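Local coordinates for protein aminoacyltransferase FemA (Staphylococcus aureus, PDB 1LRZ) that adds glycines 2 and 3 of the pentaglycine interpeptide bridge of the cell-wall peptidoglycan, using glycyl-tRNA as donor, at residues D16-T26 with F319-Y328. Sequence-based numbering, arbitrary orientation.
Sequences DSMPYSHFTQT and FINPFEVVYY
The hairpin end joining antiparallel strands 310-320 and 325-332 pushes F323 and N321 against the loop between helices 8-16 and 27-35, where Y20 and F23 receive them. With chi1 at 177°, F323 turns its CG away from its own N and brings the ring face against the chain at P19 and Y20; Y20 N sits over the ring centre, 3.2 Å from F323 CZ. The CZ edge of F323 points into the face of the Y20 ring, with CZ over its centre, in an edge-to-face pair, centroids 4.9 Å apart and planes at 52°. Beyond it, Y20 OH bonds to R360. The contact thus joins two mixed sheets of this FemABX-family enzyme: the hairpin belongs to one, whereas the loop side chains H22 and T24 lie on strand 67-78 of the other. F23 fills the second half of the interface. F319 lies oblique to the F23 ring (planes at 36°), its CD1 over the centre of one face, while H22 CE1 covers the opposite face toward the rim; F23 CE2 approaches F319 CE1 to 3.4 Å. H22 is held in turn by a nearly straight bond in its ring plane, ND1 to T24 OG1 at 2.7 Å. N321 ND2 reaches F23 CB at 3.3 Å, while its OD1 accepts from R235, which also forms a salt bridge with D16. A water bridges the two segments, donating to S21 OG and accepting from F323 N at 2.9 Å.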
loop_
_atom_site.group_PDB
_atom_site.type_symbol
_atom_site.label_atom_id
_atom_site.label_comp_id
_atom_site.label_asym_id
_atom_site.label_seq_id
_atom_site.Cartn_x
_atom_site.Cartn_y
_atom_site.Cartn_z
ATOM N N ASP A 16 11.368 2.305 13.622
ATOM C CA ASP A 16 10.152 3.121 13.693
ATOM C C ASP A 16 10.468 4.615 13.598
ATOM O O ASP A 16 9.611 5.410 13.229
ATOM C CB ASP A 16 9.400 2.903 15.016
ATOM C CG ASP A 16 8.448 1.722 14.980
ATOM O OD1 ASP A 16 7.804 1.477 16.021
ATOM O OD2 ASP A 16 8.332 1.044 13.934
ATOM N N SER A 17 11.692 4.999 13.941
ATOM C CA SER A 17 12.063 6.406 13.920
ATOM C C SER A 17 12.748 6.866 12.645
ATOM O O SER A 17 13.074 8.035 12.513
ATOM C CB SER A 17 12.992 6.714 15.103
ATOM O OG SER A 17 14.279 6.132 14.905
ATOM N N MET A 18 12.960 5.961 11.700
ATOM C CA MET A 18 13.690 6.313 10.487
ATOM C C MET A 18 12.872 6.342 9.201
ATOM O O MET A 18 11.910 5.586 9.043
ATOM C CB MET A 18 14.862 5.325 10.295
ATOM C CG MET A 18 16.021 5.449 11.340
ATOM S SD MET A 18 16.985 6.955 11.103
ATOM C CE MET A 18 18.080 6.472 9.854
ATOM N N PRO A 19 13.245 7.226 8.267
ATOM C CA PRO A 19 12.534 7.308 6.986
ATOM C C PRO A 19 12.996 6.108 6.166
ATOM O O PRO A 19 14.088 5.582 6.392
ATOM C CB PRO A 19 13.031 8.628 6.390
ATOM C CG PRO A 19 14.414 8.755 6.968
ATOM C CD PRO A 19 14.196 8.339 8.411
ATOM N N TYR A 20 12.171 5.674 5.220
ATOM C CA TYR A 20 12.507 4.533 4.385
ATOM C C TYR A 20 12.864 3.272 5.176
ATOM O O TYR A 20 13.866 2.611 4.921
ATOM C CB TYR A 20 13.626 4.900 3.398
ATOM C CG TYR A 20 13.102 5.706 2.219
ATOM C CD1 TYR A 20 12.312 5.103 1.232
ATOM C CD2 TYR A 20 13.312 7.082 2.138
ATOM C CE1 TYR A 20 11.738 5.852 0.196
ATOM C CE2 TYR A 20 12.739 7.841 1.103
ATOM C CZ TYR A 20 11.957 7.219 0.145
ATOM O OH TYR A 20 11.377 7.961 -0.858
ATOM N N SER A 21 12.046 2.969 6.171
ATOM C CA SER A 21 12.206 1.746 6.936
ATOM C C SER A 21 10.990 0.971 6.438
ATOM O O SER A 21 9.857 1.320 6.747
ATOM C CB SER A 21 12.114 2.018 8.441
ATOM O OG SER A 21 11.029 2.883 8.732
ATOM N N HIS A 22 11.233 -0.055 5.635
ATOM C CA HIS A 22 10.165 -0.871 5.035
ATOM C C HIS A 22 9.383 -1.662 6.082
ATOM O O HIS A 22 9.903 -1.924 7.173
ATOM C CB HIS A 22 10.792 -1.831 4.018
ATOM C CG HIS A 22 9.832 -2.364 3.002
ATOM N ND1 HIS A 22 9.642 -3.715 2.800
ATOM C CD2 HIS A 22 9.076 -1.733 2.069
ATOM C CE1 HIS A 22 8.816 -3.894 1.782
ATOM N NE2 HIS A 22 8.458 -2.708 1.320
ATOM N N PHE A 23 8.155 -2.067 5.748
ATOM C CA PHE A 23 7.334 -2.811 6.699
ATOM C C PHE A 23 7.948 -4.174 7.022
ATOM O O PHE A 23 7.543 -4.815 7.986
ATOM C CB PHE A 23 5.879 -2.979 6.204
ATOM C CG PHE A 23 5.743 -3.722 4.894
ATOM C CD1 PHE A 23 5.622 -3.027 3.689
ATOM C CD2 PHE A 23 5.726 -5.113 4.869
ATOM C CE1 PHE A 23 5.483 -3.706 2.477
ATOM C CE2 PHE A 23 5.587 -5.806 3.656
ATOM C CZ PHE A 23 5.466 -5.099 2.461
ATOM N N THR A 24 8.919 -4.609 6.215
ATOM C CA THR A 24 9.616 -5.877 6.466
ATOM C C THR A 24 10.754 -5.681 7.488
ATOM O O THR A 24 11.335 -6.652 7.975
ATOM C CB THR A 24 10.224 -6.466 5.168
ATOM O OG1 THR A 24 10.878 -5.418 4.441
ATOM C CG2 THR A 24 9.136 -7.101 4.298
ATOM N N GLN A 25 11.083 -4.427 7.798
ATOM C CA GLN A 25 12.136 -4.125 8.778
ATOM C C GLN A 25 11.443 -3.789 10.100
ATOM O O GLN A 25 11.635 -2.709 10.665
ATOM C CB GLN A 25 12.997 -2.939 8.304
ATOM C CG GLN A 25 13.892 -3.277 7.094
ATOM C CD GLN A 25 14.899 -4.400 7.388
ATOM O OE1 GLN A 25 15.099 -5.320 6.576
ATOM N NE2 GLN A 25 15.541 -4.320 8.541
ATOM N N THR A 26 10.640 -4.734 10.586
ATOM C CA THR A 26 9.871 -4.551 11.823
ATOM C C THR A 26 9.925 -5.787 12.721
ATOM O O THR A 26 10.291 -6.882 12.289
ATOM C CB THR A 26 8.375 -4.308 11.512
ATOM O OG1 THR A 26 7.858 -5.448 10.809
ATOM C CG2 THR A 26 8.187 -3.067 10.647
ATOM N N PHE A 319 -0.534 -2.270 5.077
ATOM C CA PHE A 319 0.489 -2.305 6.122
ATOM C C PHE A 319 0.614 -0.876 6.655
ATOM O O PHE A 319 0.642 0.096 5.882
ATOM C CB PHE A 319 1.815 -2.809 5.556
ATOM C CG PHE A 319 1.755 -4.240 5.101
ATOM C CD1 PHE A 319 2.309 -4.626 3.885
ATOM C CD2 PHE A 319 1.094 -5.197 5.871
ATOM C CE1 PHE A 319 2.203 -5.946 3.439
ATOM C CE2 PHE A 319 0.987 -6.525 5.431
ATOM C CZ PHE A 319 1.540 -6.896 4.214
ATOM N N ILE A 320 0.672 -0.745 7.976
ATOM C CA ILE A 320 0.730 0.566 8.596
ATOM C C ILE A 320 1.917 0.711 9.531
ATOM O O ILE A 320 2.040 -0.004 10.521
ATOM C CB ILE A 320 -0.577 0.856 9.401
ATOM C CG1 ILE A 320 -1.798 0.776 8.473
ATOM C CG2 ILE A 320 -0.503 2.223 10.064
ATOM C CD1 ILE A 320 -2.273 -0.628 8.223
ATOM N N ASN A 321 2.793 1.645 9.203
ATOM C CA ASN A 321 3.957 1.901 10.021
ATOM C C ASN A 321 4.162 3.406 10.067
ATOM O O ASN A 321 3.573 4.147 9.271
ATOM C CB ASN A 321 5.169 1.166 9.438
ATOM C CG ASN A 321 5.007 -0.347 9.517
ATOM O OD1 ASN A 321 5.251 -0.952 10.565
ATOM N ND2 ASN A 321 4.560 -0.959 8.417
ATOM N N PRO A 322 4.979 3.880 11.010
ATOM C CA PRO A 322 5.218 5.322 11.119
ATOM C C PRO A 322 5.650 6.017 9.828
ATOM O O PRO A 322 5.264 7.157 9.574
ATOM C CB PRO A 322 6.284 5.412 12.213
ATOM C CG PRO A 322 5.937 4.229 13.104
ATOM C CD PRO A 322 5.700 3.142 12.065
ATOM N N PHE A 323 6.445 5.339 9.007
ATOM C CA PHE A 323 6.928 5.952 7.775
ATOM C C PHE A 323 5.883 6.071 6.667
ATOM O O PHE A 323 5.893 7.028 5.897
ATOM C CB PHE A 323 8.122 5.162 7.232
ATOM C CG PHE A 323 8.642 5.672 5.912
ATOM C CD1 PHE A 323 9.049 6.997 5.776
ATOM C CD2 PHE A 323 8.765 4.815 4.817
ATOM C CE1 PHE A 323 9.577 7.465 4.565
ATOM C CE2 PHE A 323 9.290 5.269 3.603
ATOM C CZ PHE A 323 9.697 6.595 3.478
ATOM N N GLU A 324 4.977 5.105 6.585
ATOM C CA GLU A 324 3.988 5.144 5.512
ATOM C C GLU A 324 2.886 4.112 5.670
ATOM O O GLU A 324 3.002 3.143 6.435
ATOM C CB GLU A 324 4.689 4.864 4.179
ATOM C CG GLU A 324 5.387 3.481 4.196
ATOM C CD GLU A 324 6.099 3.105 2.894
ATOM O OE1 GLU A 324 6.880 2.128 2.924
ATOM O OE2 GLU A 324 5.881 3.759 1.849
ATOM N N VAL A 325 1.813 4.334 4.921
ATOM C CA VAL A 325 0.707 3.402 4.861
ATOM C C VAL A 325 0.932 2.775 3.476
ATOM O O VAL A 325 1.191 3.495 2.502
ATOM C CB VAL A 325 -0.656 4.121 4.898
ATOM C CG1 VAL A 325 -1.763 3.165 4.459
ATOM C CG2 VAL A 325 -0.935 4.606 6.321
ATOM N N VAL A 326 0.867 1.449 3.392
ATOM C CA VAL A 326 1.085 0.770 2.127
ATOM C C VAL A 326 -0.138 0.003 1.662
ATOM O O VAL A 326 -0.683 -0.810 2.410
ATOM C CB VAL A 326 2.251 -0.253 2.223
ATOM C CG1 VAL A 326 2.366 -1.039 0.905
ATOM C CG2 VAL A 326 3.569 0.462 2.517
ATOM N N TYR A 327 -0.573 0.282 0.439
ATOM C CA TYR A 327 -1.684 -0.444 -0.173
ATOM C C TYR A 327 -0.978 -1.647 -0.829
ATOM O O TYR A 327 -0.478 -1.556 -1.953
ATOM C CB TYR A 327 -2.355 0.418 -1.239
ATOM C CG TYR A 327 -3.335 -0.327 -2.111
ATOM C CD1 TYR A 327 -4.295 -1.173 -1.554
ATOM C CD2 TYR A 327 -3.330 -0.156 -3.497
ATOM C CE1 TYR A 327 -5.227 -1.831 -2.352
ATOM C CE2 TYR A 327 -4.263 -0.809 -4.307
ATOM C CZ TYR A 327 -5.204 -1.645 -3.729
ATOM O OH TYR A 327 -6.119 -2.298 -4.526
ATOM N N TYR A 328 -0.923 -2.762 -0.109
ATOM C CA TYR A 328 -0.225 -3.942 -0.593
ATOM C C TYR A 328 -0.951 -4.759 -1.657
ATOM O O TYR A 328 -0.369 -5.115 -2.681
ATOM C CB TYR A 328 0.132 -4.851 0.581
ATOM C CG TYR A 328 0.983 -6.026 0.168
ATOM C CD1 TYR A 328 2.311 -5.844 -0.222
ATOM C CD2 TYR A 328 0.444 -7.311 0.102
ATOM C CE1 TYR A 328 3.088 -6.917 -0.678
ATOM C CE2 TYR A 328 1.209 -8.395 -0.352
ATOM C CZ TYR A 328 2.529 -8.187 -0.741
ATOM O OH TYR A 328 3.275 -9.248 -1.204
HETATM O O HOH W 1 8.111 3.073 9.584
#